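Hypothetical protein TM1631 (PDB 1VPQ) is of unknown function but belongs to the DUF72 family of TIM-barrel proteins and binds sulfate ions in the crystal. Local coordinates at residues P113-Q118 with Y148-A153; E155-S160 with E218-L223. One frame throughout, in Å; residues are numbered along the deposited sequence.

Contact 1: P113-Q118 with Y148-A153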
# COMPACT_ATOMS: atom_id res chain seq x y z
N PRO A 113 3.25 0.21 19.60
CA PRO A 113 4.60 0.77 19.65
C PRO A 113 4.85 1.89 18.64
O PRO A 113 5.20 3.02 19.00
CB PRO A 113 5.50 -0.44 19.28
CG PRO A 113 4.58 -1.61 19.10
CD PRO A 113 3.31 -1.25 19.81
N LEU A 114 4.65 1.56 17.37
CA LEU A 114 5.20 2.35 16.28
C LEU A 114 4.34 3.54 15.92
O LEU A 114 4.83 4.50 15.33
CB LEU A 114 5.47 1.44 15.08
CG LEU A 114 6.33 0.23 15.52
CD1 LEU A 114 6.67 -0.69 14.37
CD2 LEU A 114 7.62 0.70 16.21
N ILE A 115 3.07 3.50 16.31
CA ILE A 115 2.22 4.67 16.23
C ILE A 115 2.69 5.68 17.29
O ILE A 115 2.83 6.86 16.99
CB ILE A 115 0.72 4.32 16.43
CG1 ILE A 115 0.26 3.38 15.31
CG2 ILE A 115 -0.14 5.58 16.43
CD1 ILE A 115 -1.15 2.86 15.47
N GLU A 116 2.95 5.20 18.50
CA GLU A 116 3.46 6.05 19.59
C GLU A 116 4.81 6.68 19.25
O GLU A 116 5.10 7.81 19.66
CB GLU A 116 3.58 5.26 20.90
CG GLU A 116 2.25 4.74 21.46
CD GLU A 116 1.39 5.85 22.05
OE1 GLU A 116 1.78 6.44 23.09
OE2 GLU A 116 0.31 6.11 21.47
N GLU A 117 5.63 5.94 18.50
CA GLU A 117 6.93 6.43 18.04
C GLU A 117 6.84 7.19 16.72
O GLU A 117 7.85 7.60 16.17
CB GLU A 117 7.91 5.26 17.90
CG GLU A 117 8.22 4.62 19.23
CD GLU A 117 9.07 3.38 19.13
OE1 GLU A 117 9.52 3.04 18.01
OE2 GLU A 117 9.28 2.74 20.18
N GLN A 118 5.61 7.38 16.24
CA GLN A 118 5.33 8.21 15.07
C GLN A 118 6.00 7.70 13.80
O GLN A 118 6.42 8.48 12.94
CB GLN A 118 5.73 9.65 15.35
CG GLN A 118 5.26 10.14 16.70
CD GLN A 118 5.14 11.64 16.77
OE1 GLN A 118 4.05 12.17 16.99
NE2 GLN A 118 6.25 12.34 16.56
N TYR A 148 -11.09 0.05 14.77
CA TYR A 148 -9.74 0.61 14.62
C TYR A 148 -9.78 2.14 14.56
O TYR A 148 -10.17 2.68 13.54
CB TYR A 148 -9.10 0.07 13.34
CG TYR A 148 -7.62 0.39 13.23
CD1 TYR A 148 -6.69 -0.24 14.05
CD2 TYR A 148 -7.16 1.33 12.31
CE1 TYR A 148 -5.34 0.05 13.95
CE2 TYR A 148 -5.81 1.63 12.22
CZ TYR A 148 -4.92 0.98 13.03
OH TYR A 148 -3.59 1.29 12.93
N PRO A 149 -9.34 2.83 15.63
CA PRO A 149 -9.44 4.29 15.73
C PRO A 149 -8.28 5.13 15.16
O PRO A 149 -8.20 6.31 15.46
CB PRO A 149 -9.50 4.52 17.24
CG PRO A 149 -8.58 3.47 17.77
CD PRO A 149 -8.73 2.27 16.85
N TYR A 150 -7.40 4.53 14.36
CA TYR A 150 -6.26 5.26 13.82
C TYR A 150 -6.36 5.39 12.32
O TYR A 150 -7.29 4.87 11.71
CB TYR A 150 -4.95 4.57 14.22
CG TYR A 150 -4.83 4.41 15.71
CD1 TYR A 150 -4.83 5.52 16.54
CD2 TYR A 150 -4.75 3.16 16.30
CE1 TYR A 150 -4.75 5.40 17.91
CE2 TYR A 150 -4.66 3.02 17.68
CZ TYR A 150 -4.66 4.15 18.47
OH TYR A 150 -4.56 4.02 19.83
N GLU A 151 -5.42 6.10 11.71
CA GLU A 151 -5.47 6.39 10.29
C GLU A 151 -5.66 5.12 9.46
O GLU A 151 -4.82 4.23 9.48
CB GLU A 151 -4.22 7.15 9.84
CG GLU A 151 -4.20 8.63 10.22
CD GLU A 151 -5.14 9.50 9.39
OE1 GLU A 151 -5.79 8.97 8.47
OE2 GLU A 151 -5.24 10.72 9.68
N LEU A 152 -6.79 5.07 8.74
CA LEU A 152 -7.18 3.93 7.92
C LEU A 152 -7.39 4.31 6.45
O LEU A 152 -7.91 5.39 6.14
CB LEU A 152 -8.48 3.32 8.47
CG LEU A 152 -8.91 1.97 7.89
CD1 LEU A 152 -7.92 0.87 8.24
CD2 LEU A 152 -10.30 1.59 8.36
N ALA A 153 -6.96 3.41 5.56
CA ALA A 153 -7.17 3.53 4.11
C ALA A 153 -7.68 2.22 3.54
O ALA A 153 -7.28 1.14 4.00
CB ALA A 153 -5.89 3.95 3.40

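Contact 2: E155-S160 with E218-L223. With SO4 (sulfate ion), chain C; SO4 (sulfate ion), chain B.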
# COMPACT_ATOMS: atom_id res chain seq x y z
N GLU A 155 -8.68 -0.04 -0.12
CA GLU A 155 -8.57 -0.33 -1.54
C GLU A 155 -9.52 -1.47 -1.95
O GLU A 155 -9.54 -2.53 -1.31
CB GLU A 155 -7.13 -0.77 -1.86
CG GLU A 155 -6.83 -0.95 -3.34
CD GLU A 155 -5.52 -1.67 -3.61
OE1 GLU A 155 -4.56 -1.47 -2.85
OE2 GLU A 155 -5.44 -2.44 -4.60
N PHE A 156 -10.25 -1.26 -3.04
CA PHE A 156 -11.11 -2.29 -3.63
C PHE A 156 -10.53 -2.82 -4.93
O PHE A 156 -9.85 -2.10 -5.67
CB PHE A 156 -12.50 -1.73 -3.94
CG PHE A 156 -13.07 -0.89 -2.85
CD1 PHE A 156 -13.67 -1.48 -1.74
CD2 PHE A 156 -13.02 0.50 -2.93
CE1 PHE A 156 -14.21 -0.69 -0.72
CE2 PHE A 156 -13.56 1.30 -1.91
CZ PHE A 156 -14.16 0.70 -0.81
N ARG A 157 -10.80 -4.10 -5.21
CA ARG A 157 -10.39 -4.76 -6.44
C ARG A 157 -11.55 -4.92 -7.43
O ARG A 157 -11.33 -4.95 -8.63
CB ARG A 157 -9.82 -6.13 -6.13
CG ARG A 157 -9.15 -6.82 -7.32
CD ARG A 157 -7.70 -6.45 -7.39
NE ARG A 157 -6.92 -7.32 -6.51
CZ ARG A 157 -5.82 -6.96 -5.84
NH1 ARG A 157 -5.36 -5.71 -5.90
NH2 ARG A 157 -5.19 -7.85 -5.10
N HIS A 158 -12.78 -5.00 -6.92
CA HIS A 158 -13.93 -5.31 -7.76
C HIS A 158 -14.60 -4.02 -8.29
O HIS A 158 -14.76 -3.05 -7.54
CB HIS A 158 -14.94 -6.16 -6.97
CG HIS A 158 -15.94 -6.87 -7.82
ND1 HIS A 158 -17.25 -6.46 -7.92
CD2 HIS A 158 -15.83 -7.97 -8.61
CE1 HIS A 158 -17.90 -7.27 -8.74
NE2 HIS A 158 -17.06 -8.20 -9.17
N TYR A 159 -14.97 -4.04 -9.57
CA TYR A 159 -15.58 -2.91 -10.27
C TYR A 159 -16.85 -2.34 -9.60
O TYR A 159 -17.07 -1.12 -9.59
CB TYR A 159 -15.89 -3.29 -11.73
CG TYR A 159 -17.11 -4.19 -11.90
CD1 TYR A 159 -17.03 -5.57 -11.65
CD2 TYR A 159 -18.34 -3.66 -12.28
CE1 TYR A 159 -18.14 -6.38 -11.79
CE2 TYR A 159 -19.45 -4.47 -12.42
CZ TYR A 159 -19.35 -5.84 -12.17
OH TYR A 159 -20.46 -6.65 -12.30
N SER A 160 -17.67 -3.23 -9.03
CA SER A 160 -18.94 -2.87 -8.38
C SER A 160 -18.85 -1.72 -7.37
O SER A 160 -19.86 -1.09 -7.05
CB SER A 160 -19.52 -4.11 -7.68
OG SER A 160 -18.61 -4.63 -6.72
N GLU A 218 4.48 -13.23 -10.71
CA GLU A 218 4.51 -13.09 -12.17
C GLU A 218 3.31 -12.23 -12.63
O GLU A 218 3.33 -11.63 -13.70
CB GLU A 218 4.49 -14.46 -12.87
CG GLU A 218 5.74 -15.31 -12.58
CD GLU A 218 5.91 -16.49 -13.53
OE1 GLU A 218 5.20 -16.54 -14.55
OE2 GLU A 218 6.76 -17.38 -13.26
N ARG A 219 2.28 -12.18 -11.80
CA ARG A 219 1.15 -11.27 -11.97
C ARG A 219 1.58 -9.79 -12.01
O ARG A 219 0.99 -8.99 -12.76
CB ARG A 219 0.15 -11.49 -10.83
CG ARG A 219 -0.83 -10.37 -10.67
CD ARG A 219 -1.56 -10.45 -9.36
NE ARG A 219 -2.78 -11.24 -9.45
CZ ARG A 219 -3.74 -11.22 -8.53
NH1 ARG A 219 -3.63 -10.45 -7.45
NH2 ARG A 219 -4.82 -11.97 -8.70
N TYR A 220 2.58 -9.44 -11.20
CA TYR A 220 3.09 -8.07 -11.09
C TYR A 220 4.29 -7.80 -12.01
O TYR A 220 4.97 -6.78 -11.87
CB TYR A 220 3.45 -7.75 -9.64
CG TYR A 220 2.30 -7.92 -8.67
CD1 TYR A 220 1.36 -6.91 -8.48
CD2 TYR A 220 2.17 -9.09 -7.93
CE1 TYR A 220 0.30 -7.07 -7.58
CE2 TYR A 220 1.12 -9.27 -7.04
CZ TYR A 220 0.19 -8.26 -6.87
OH TYR A 220 -0.85 -8.44 -5.98
N ASP A 221 4.56 -8.71 -12.95
CA ASP A 221 5.61 -8.48 -13.94
C ASP A 221 5.17 -7.41 -14.93
O ASP A 221 4.48 -7.68 -15.92
CB ASP A 221 5.97 -9.78 -14.67
CG ASP A 221 7.09 -9.59 -15.66
OD1 ASP A 221 7.76 -8.54 -15.63
OD2 ASP A 221 7.32 -10.51 -16.47
N TYR A 222 5.58 -6.17 -14.63
CA TYR A 222 5.27 -5.02 -15.48
C TYR A 222 6.22 -3.88 -15.14
O TYR A 222 6.59 -3.71 -13.99
CB TYR A 222 3.84 -4.58 -15.27
CG TYR A 222 3.37 -3.54 -16.26
CD1 TYR A 222 2.82 -3.92 -17.47
CD2 TYR A 222 3.44 -2.19 -15.97
CE1 TYR A 222 2.39 -2.99 -18.39
CE2 TYR A 222 3.00 -1.23 -16.89
CZ TYR A 222 2.47 -1.64 -18.10
OH TYR A 222 2.03 -0.72 -19.01
N LEU A 223 6.61 -3.13 -16.16
CA LEU A 223 7.47 -1.95 -16.00
C LEU A 223 6.81 -0.76 -16.67
O LEU A 223 6.76 -0.67 -17.90
CB LEU A 223 8.86 -2.19 -16.61
CG LEU A 223 9.91 -1.07 -16.41
CD1 LEU A 223 10.43 -1.02 -14.98
CD2 LEU A 223 11.06 -1.25 -17.37
S SO4 C . -7.17 -10.87 -5.88
O1 SO4 C . -6.29 -10.80 -4.72
O2 SO4 C . -7.40 -12.25 -6.26
O3 SO4 C . -8.46 -10.29 -5.55
O4 SO4 C . -6.59 -10.15 -7.01
S SO4 B . -1.96 -6.39 -3.59
O1 SO4 B . -3.13 -5.53 -3.70
O2 SO4 B . -2.36 -7.76 -3.32
O3 SO4 B . -1.24 -6.33 -4.86
O4 SO4 B . -1.12 -5.93 -2.48

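Contact 1: P113-Q118 with Y148-A153
Ile115, in the last turn of helix 101-116, points its side chain at Tyr148 and Tyr150, which lie in the loop that leads from helix 135-147 into strand 152-155. A single methyl does nearly all the touching. With CG1 anti to the carbonyl carbon (chi1 -62°) and the chain extended beyond it (chi2 175°), CD1 becomes the leading atom and meets Tyr150 CD2 at 3.7 Å. It approaches the ring obliquely, nearest its CG-CD2 side, while from the other side of the ring plane Pro149 CG sits 3.9 Å above the centre of the Tyr150 ring. The same methyl lies 3.9 Å from Tyr148 OH, the two side chains arriving from opposite directions.

This inner side is the tight one. Tyr148 is buried, its side chain packing on Met104, Thr108 and Ile111 of helix 101-116, and its CE1 lies in the plane of the Tyr150 ring, at the edge. Its hydroxyl is hydrogen-bonded to Thr123 OG1 on strand 120-126, so its nearness to the Ile115 methyl is a plain van der Waals contact. Toward solvent the packing thins: the Tyr150 ring is only partly buried, and no further side chain of the two segments joins in. Just beyond, the helix closes in a Schellman motif, Gln118 N bonding to Ile115 O at 2.9 Å.

No hydrogen bond or salt bridge crosses between the two segments. The chemistry is therefore that of a small apolar contact, joining the end of helix 101-116 to the loop between helix 135-147 and strand 152-155 by dispersion and the exclusion of water.

Contact 2: E155-S160 with E218-L223
An anion-binding site on the C-terminal side of the barrel strands joins the loops after strands 152-155 and 199-204, with Arg157 facing Arg219 and Tyr220 around two sulfate ions. Arg157 bends at chi2 (90°) and chi3, which turns its guanidinium edge-on to both ions. On one edge NE gives a 2.9 Å bond to O4 of the chain C sulfate, and NH2 reaches O1 of that ion at 3.2 Å, almost straight (175°). On another, NH1 bonds to O1 of the chain B sulfate at 3.1 Å. Arg219 comes to the chain C ion from across the site, its NH1 and NH2 sharing O4 through weak, bent bonds. Arg157 NH2 and Arg219 NH1 are 3.8 Å apart; this O4 bridges the two groups, and the sulfate's negative charge probably offsets theirs. Tyr220 OH nears O3 of the chain B sulfate, but 2.4 Å is too short to be relied on.

Behind Arg157, Glu155 OE2 forms a salt bridge with NH1 at 3.5 Å and is itself tied to His205. Lys84, Arg203 and Phe129 N also bond to the sulfates. Though the ions probably came from the crystallisation liquor, such a donor cluster is consistent with a pocket for phosphate or another anion.

Overall arrangement
The two contacts lie on opposite sides of the chain's centre, their centres about 26 Å apart, yet they adjoin in sequence: strand 152-155 runs from contact 1 to contact 2. Contact 1 sits where the chain enters that strand, contact 2 where it leaves, so the pair marks the two ends of the barrel. Both are partly buried and small, and neither has a direct hydrogen bond between its segments. Their chemistry diverges with position. Contact 1 joins segments 30 residues apart through hydrocarbon and aromatic surface, whereas contact 2 brings together loops 58 residues apart through bound anions, at the end of a TIM barrel where active sites are generally found.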